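Local coordinates for protein SusD homolog (Bacteroides thetaiotaomicron, PDB 3SGH) that probably binds glycans at the outer membrane as a SusD-like lipoprotein, handing them to a partner transporter for uptake, at residues A[56-59]-A[60-64]; A[164-168]-A[169-173]; A[272-276]-A[277-281]. All coordinates share one frame; numbering follows the deposited sequence.

Contact 1 of 3, residues A[56-59]-A[60-64]; sequences WSFG and KNIFA
Phe58 O is held by two donors: the backbone N of Asn61, 3.1 Å away, and water 1, which donates to it from 2.8 Å. The first bond closes a type II' beta turn from Phe58 to Asn61. Water 1 in turn accepts from Asn61 ND2 at 2.9 Å. With CG beside its own backbone N (chi1 -73°), the Asn61 amide lies where one water can join it to the turn carbonyl, while Asn61 OD1 is taken by Asn67 ND2. Gly59 occupies the first corner of the turn with positive phi, and a beta carbon there would collide with Lys60 N.

Beyond the turn, the chain bends back through an inverse gamma turn centred on Asn61 and brings Ile62 against the edge of the Trp56 ring and the CB of Phe58. One methyl does most of the touching: Ile62 CG2 sits in the plane of the Trp56 ring at its edge, 3.7 Å from CE3, and lies equally near Phe58 CB. The other branch ends with Ile62 CD1 against Gly59 O at 3.6 Å. His72 packs edge-to-face with both Trp56 and Phe58, and Lys60 NZ leaves the turn for a salt bridge with Glu442 and a bond to Ala290 O.

The chemistry is thus divided: Phe58 O is satisfied by a backbone N-H and a water, whereas Gly59 O, buried against isoleucine carbon without a polar partner, probably carries a modest energetic cost that the apolar contacts help to offset.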
# COMPACT_ATOMS: atom_id res chain seq x y z
N TRP A 56 7.68 21.83 4.13
CA TRP A 56 8.46 21.76 5.37
C TRP A 56 9.72 22.61 5.34
O TRP A 56 10.73 22.23 5.90
CB TRP A 56 8.82 20.31 5.73
CG TRP A 56 7.59 19.43 5.77
CD1 TRP A 56 6.72 19.30 6.80
CD2 TRP A 56 7.09 18.61 4.71
NE1 TRP A 56 5.70 18.45 6.46
CE2 TRP A 56 5.91 18.00 5.18
CE3 TRP A 56 7.51 18.34 3.41
CZ2 TRP A 56 5.18 17.11 4.41
CZ3 TRP A 56 6.76 17.46 2.64
CH2 TRP A 56 5.59 16.90 3.14
N SER A 57 9.60 23.77 4.71
CA SER A 57 10.69 24.70 4.46
C SER A 57 11.85 24.09 3.71
O SER A 57 12.99 24.61 3.79
CB SER A 57 11.24 25.28 5.78
OG SER A 57 10.22 25.85 6.56
N PHE A 58 11.61 23.02 2.97
CA PHE A 58 12.66 22.39 2.15
C PHE A 58 12.56 22.69 0.66
O PHE A 58 13.38 22.20 -0.12
CB PHE A 58 12.62 20.88 2.27
CG PHE A 58 13.13 20.31 3.60
CD1 PHE A 58 14.31 20.75 4.16
CD2 PHE A 58 12.42 19.30 4.25
CE1 PHE A 58 14.78 20.19 5.35
CE2 PHE A 58 12.89 18.73 5.43
CZ PHE A 58 14.06 19.17 5.98
N GLY A 59 11.54 23.44 0.26
CA GLY A 59 11.26 23.66 -1.17
C GLY A 59 11.00 22.33 -1.88
O GLY A 59 10.14 21.59 -1.46
N LYS A 60 11.75 22.03 -2.94
CA LYS A 60 11.58 20.80 -3.70
C LYS A 60 12.46 19.62 -3.23
O LYS A 60 12.45 18.56 -3.86
CB LYS A 60 11.82 21.08 -5.18
CG LYS A 60 10.79 22.05 -5.73
CD LYS A 60 10.89 22.23 -7.28
CE LYS A 60 9.82 23.19 -7.79
NZ LYS A 60 10.02 23.47 -9.22
N ASN A 61 13.21 19.83 -2.16
CA ASN A 61 14.01 18.73 -1.56
C ASN A 61 13.14 17.97 -0.57
O ASN A 61 13.35 17.99 0.65
CB ASN A 61 15.31 19.24 -0.97
CG ASN A 61 16.28 19.63 -2.05
OD1 ASN A 61 16.59 18.81 -2.91
ND2 ASN A 61 16.71 20.91 -2.07
N ILE A 62 12.20 17.25 -1.16
CA ILE A 62 11.16 16.51 -0.43
C ILE A 62 10.82 15.27 -1.21
O ILE A 62 11.27 15.11 -2.37
CB ILE A 62 9.87 17.37 -0.17
CG1 ILE A 62 9.26 17.88 -1.48
CG2 ILE A 62 10.15 18.56 0.83
CD1 ILE A 62 8.01 18.74 -1.32
N PHE A 63 10.07 14.35 -0.60
CA PHE A 63 9.73 13.08 -1.25
C PHE A 63 9.14 13.28 -2.65
O PHE A 63 9.41 12.50 -3.54
CB PHE A 63 8.71 12.27 -0.41
CG PHE A 63 9.33 11.26 0.53
CD1 PHE A 63 10.13 10.25 0.04
CD2 PHE A 63 9.09 11.33 1.89
CE1 PHE A 63 10.68 9.30 0.90
CE2 PHE A 63 9.62 10.37 2.72
CZ PHE A 63 10.43 9.37 2.23
N ALA A 64 8.30 14.30 -2.81
CA ALA A 64 7.51 14.40 -4.06
C ALA A 64 8.39 14.53 -5.28
O ALA A 64 7.96 14.17 -6.38
CB ALA A 64 6.50 15.57 -4.00
O HOH W 1 16.11 22.30 0.43

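Contact 2 of 3, residues A[164-168]-A[169-173]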
# COMPACT_ATOMS: atom_id res chain seq x y z
N PHE A 164 -13.11 -23.72 16.28
CA PHE A 164 -13.72 -23.72 17.62
C PHE A 164 -14.68 -22.57 17.82
O PHE A 164 -15.36 -22.54 18.85
CB PHE A 164 -12.64 -23.71 18.71
CG PHE A 164 -11.79 -24.92 18.71
CD1 PHE A 164 -12.23 -26.09 19.31
CD2 PHE A 164 -10.57 -24.92 18.09
CE1 PHE A 164 -11.44 -27.23 19.30
CE2 PHE A 164 -9.78 -26.05 18.07
CZ PHE A 164 -10.22 -27.21 18.66
N GLY A 165 -14.77 -21.65 16.85
CA GLY A 165 -15.57 -20.44 16.98
C GLY A 165 -14.68 -19.28 17.41
O GLY A 165 -13.46 -19.45 17.57
N VAL A 166 -15.30 -18.13 17.64
CA VAL A 166 -14.59 -16.86 17.99
C VAL A 166 -13.68 -17.05 19.20
O VAL A 166 -14.09 -17.63 20.21
CB VAL A 166 -15.60 -15.72 18.31
CG1 VAL A 166 -14.83 -14.47 18.91
CG2 VAL A 166 -16.40 -15.35 17.04
N ASN A 167 -12.46 -16.54 19.09
CA ASN A 167 -11.44 -16.77 20.11
C ASN A 167 -11.59 -15.70 21.18
O ASN A 167 -11.55 -14.49 20.88
CB ASN A 167 -10.07 -16.74 19.48
CG ASN A 167 -8.98 -17.09 20.46
OD1 ASN A 167 -8.49 -16.24 21.20
ND2 ASN A 167 -8.61 -18.38 20.50
N GLN A 168 -11.78 -16.13 22.42
CA GLN A 168 -12.13 -15.18 23.47
C GLN A 168 -10.92 -14.37 23.95
O GLN A 168 -11.09 -13.21 24.30
CB GLN A 168 -12.83 -15.87 24.65
CG GLN A 168 -14.13 -16.60 24.29
CD GLN A 168 -15.13 -15.70 23.65
OE1 GLN A 168 -15.61 -14.74 24.27
NE2 GLN A 168 -15.36 -15.93 22.34
N ASP A 169 -9.72 -14.95 23.93
CA ASP A 169 -8.49 -14.16 24.28
C ASP A 169 -8.27 -13.00 23.30
O ASP A 169 -7.99 -11.85 23.66
CB ASP A 169 -7.23 -15.05 24.15
CG ASP A 169 -7.17 -16.13 25.20
OD1 ASP A 169 -7.88 -16.01 26.21
OD2 ASP A 169 -6.39 -17.11 25.00
N LEU A 170 -8.41 -13.34 22.03
CA LEU A 170 -8.15 -12.39 20.96
C LEU A 170 -9.28 -11.33 20.93
O LEU A 170 -9.01 -10.16 20.67
CB LEU A 170 -8.00 -13.15 19.66
CG LEU A 170 -7.70 -12.25 18.44
CD1 LEU A 170 -6.44 -11.39 18.65
CD2 LEU A 170 -7.60 -13.09 17.21
N ALA A 171 -10.51 -11.71 21.26
CA ALA A 171 -11.67 -10.77 21.21
C ALA A 171 -11.49 -9.48 22.07
O ALA A 171 -11.93 -8.38 21.72
CB ALA A 171 -12.97 -11.49 21.60
N VAL A 172 -10.82 -9.64 23.18
CA VAL A 172 -10.63 -8.55 24.15
C VAL A 172 -9.91 -7.36 23.54
O VAL A 172 -10.16 -6.22 23.95
CB VAL A 172 -9.84 -9.03 25.39
CG1 VAL A 172 -9.60 -7.85 26.38
CG2 VAL A 172 -10.58 -10.13 26.11
N VAL A 173 -9.03 -7.61 22.56
CA VAL A 173 -8.16 -6.57 22.02
C VAL A 173 -8.28 -6.32 20.49
O VAL A 173 -7.69 -5.37 19.94
CB VAL A 173 -6.66 -6.87 22.30
CG1 VAL A 173 -6.42 -6.96 23.84
CG2 VAL A 173 -6.20 -8.08 21.57
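At Asn167 the chain passes from a loop into the short, weakly bonded helix 168-171, and its first turn is closed by Ala171 N giving a hydrogen bond of 3.0 Å to Asn167 O. The side chain of Asn167 supplies the second bond of this end. Its CG stands opposite the backbone N (chi1 -175°), which swings Asn167 OD1 over the start of the helix to accept from Leu170 N at 3.0 Å; the N-H lies in the plane of the amide carbonyl and points at it fairly straight, at 157°. The side chains of Asn167 and Leu170 cross at about a right angle, with Leu170 CB 3.5 Å from Asn167 OD1. On the outer side, Gln168 folds back at chi2 so that NE2 donates to Val166 O at 3.0 Å, well above that carbonyl's plane, and Val166 CG1 makes a loose contact with Ala171 CB. Leu170 points its bulk inward, onto Leu21, Val100, Met104 and Trp184 of three neighbouring helices. Asn167 also has a backbone bond to Gly179. An asparagine N-cap whose side-chain oxygen takes the N-H three residues on is a classical helix start, used here in a connection of an alpha-alpha superhelix.

Contact 3 of 3, residues A[272-276]-A[277-281]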
# COMPACT_ATOMS: atom_id res chain seq x y z
N THR A 272 -13.98 14.93 -1.91
CA THR A 272 -14.89 16.07 -1.92
C THR A 272 -14.64 16.89 -3.16
O THR A 272 -13.50 16.94 -3.63
CB THR A 272 -14.68 16.96 -0.69
OG1 THR A 272 -13.34 17.48 -0.68
CG2 THR A 272 -14.94 16.17 0.56
N PRO A 273 -15.69 17.51 -3.71
CA PRO A 273 -15.54 18.47 -4.80
C PRO A 273 -14.66 19.64 -4.37
O PRO A 273 -14.71 20.05 -3.20
CB PRO A 273 -16.98 18.97 -5.02
CG PRO A 273 -17.79 17.79 -4.69
CD PRO A 273 -17.10 17.18 -3.49
N GLN A 274 -13.86 20.17 -5.30
CA GLN A 274 -13.07 21.37 -5.04
C GLN A 274 -14.00 22.54 -4.79
O GLN A 274 -15.09 22.60 -5.35
CB GLN A 274 -12.11 21.67 -6.19
CG GLN A 274 -12.74 22.04 -7.51
CD GLN A 274 -13.11 23.52 -7.62
OE1 GLN A 274 -12.54 24.40 -6.93
NE2 GLN A 274 -14.02 23.80 -8.56
N THR A 275 -13.58 23.45 -3.91
CA THR A 275 -14.39 24.62 -3.60
C THR A 275 -13.61 25.93 -3.84
O THR A 275 -14.04 27.02 -3.40
CB THR A 275 -14.86 24.59 -2.14
OG1 THR A 275 -13.70 24.56 -1.28
CG2 THR A 275 -15.80 23.36 -1.90
N GLN A 276 -12.49 25.83 -4.53
CA GLN A 276 -11.68 27.01 -4.87
C GLN A 276 -12.44 27.94 -5.82
O GLN A 276 -12.36 29.17 -5.68
CB GLN A 276 -10.35 26.59 -5.50
CG GLN A 276 -9.41 27.75 -5.81
CD GLN A 276 -9.04 28.58 -4.57
OE1 GLN A 276 -8.85 28.05 -3.46
NE2 GLN A 276 -8.93 29.91 -4.77
N THR A 277 -13.14 27.35 -6.78
CA THR A 277 -13.93 28.08 -7.74
C THR A 277 -15.37 27.62 -7.71
O THR A 277 -15.67 26.62 -7.05
CB THR A 277 -13.39 27.88 -9.19
OG1 THR A 277 -13.83 26.62 -9.71
CG2 THR A 277 -11.88 27.96 -9.24
N ALA A 278 -16.23 28.29 -8.47
CA ALA A 278 -17.66 27.95 -8.55
C ALA A 278 -17.96 26.72 -9.40
O ALA A 278 -19.13 26.29 -9.46
CB ALA A 278 -18.49 29.18 -9.08
N ALA A 279 -16.97 26.15 -10.09
CA ALA A 279 -17.21 25.04 -11.05
C ALA A 279 -17.62 23.74 -10.41
O ALA A 279 -18.25 22.91 -11.04
CB ALA A 279 -15.99 24.80 -11.95
N GLY A 280 -17.24 23.55 -9.15
CA GLY A 280 -17.41 22.26 -8.51
C GLY A 280 -16.53 21.23 -9.20
O GLY A 280 -15.50 21.58 -9.79
N GLY A 281 -16.96 19.96 -9.21
CA GLY A 281 -16.14 18.88 -9.79
C GLY A 281 -14.98 18.48 -8.86
O GLY A 281 -14.74 19.12 -7.85
O HOH W 2 -17.03 24.67 -6.46
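Two turns of the Gln274 side chain bring its amide into the middle of the loop: chi1 of 66° sets CG between the backbone N and the carbonyl carbon, and chi2 of 84° bends the chain so that the amide faces Thr277 and Gly280. Thr277 OG1 occupies the equivalent position on its own residue and comes to meet it. Both ends of the amide are then used. Gln274 OE1 accepts from Thr277 N at 3.0 Å, in the carbonyl plane and on a lone pair, with the N-H pointing almost straight at it; a weak, strongly bent bond from Gln276 N reaches the same oxygen. NE2 has two acceptors. Gly280 O lies 2.9 Å from Gln274 NE2, close to the amide plane and in a straight line with the N-H (168°), while Thr277 OG1 stands 3.1 Å from the same nitrogen and somewhat out of that plane.

Thr277 OG1 also accepts from Ala279 N at 3.2 Å, forming an ST turn that steers the chain toward Gly280. At the mouth of the loop Gln274 N donates to Gly281 O at 2.9 Å, and the same oxygen also makes a CA-H...O contact with Pro273 CA at 3.2 Å. Gly280 and Gly281 both have positive phi, a backbone shape that glycine adopts readily. An alanine at Gln274 would remove the amide and would probably leave Thr277 N and Gly280 O without their mates, setting the 277-280 turn free to shift.

One primary amide, donating twice and accepting in its own plane, thereby adds side-chain bonds to the backbone bond at the mouth of this irregular loop, and its bonds in several directions should hold the amide's rotation fixed.

Along the chain the three contacts follow in series, and each is a local, surface-lying arrangement in a connection between regular elements. Contact 1 lies between strand 50-52 and helix 70-73, contact 2 leads from helix 140-162 into helix 168-171, and contact 3 falls between helix 267-270 and strand 314-317. Contacts 1 and 2 lie on opposite sides of the chain's centre, their centres 46 Å apart; contact 3 is 27 Å from contact 1 and 47 Å from contact 2, centre to centre. None touches another. All belong to one SusD-like family region; the three connections are thus well separated, each shaped in good part by its own short-range bonds, together with nearby parts of the fold.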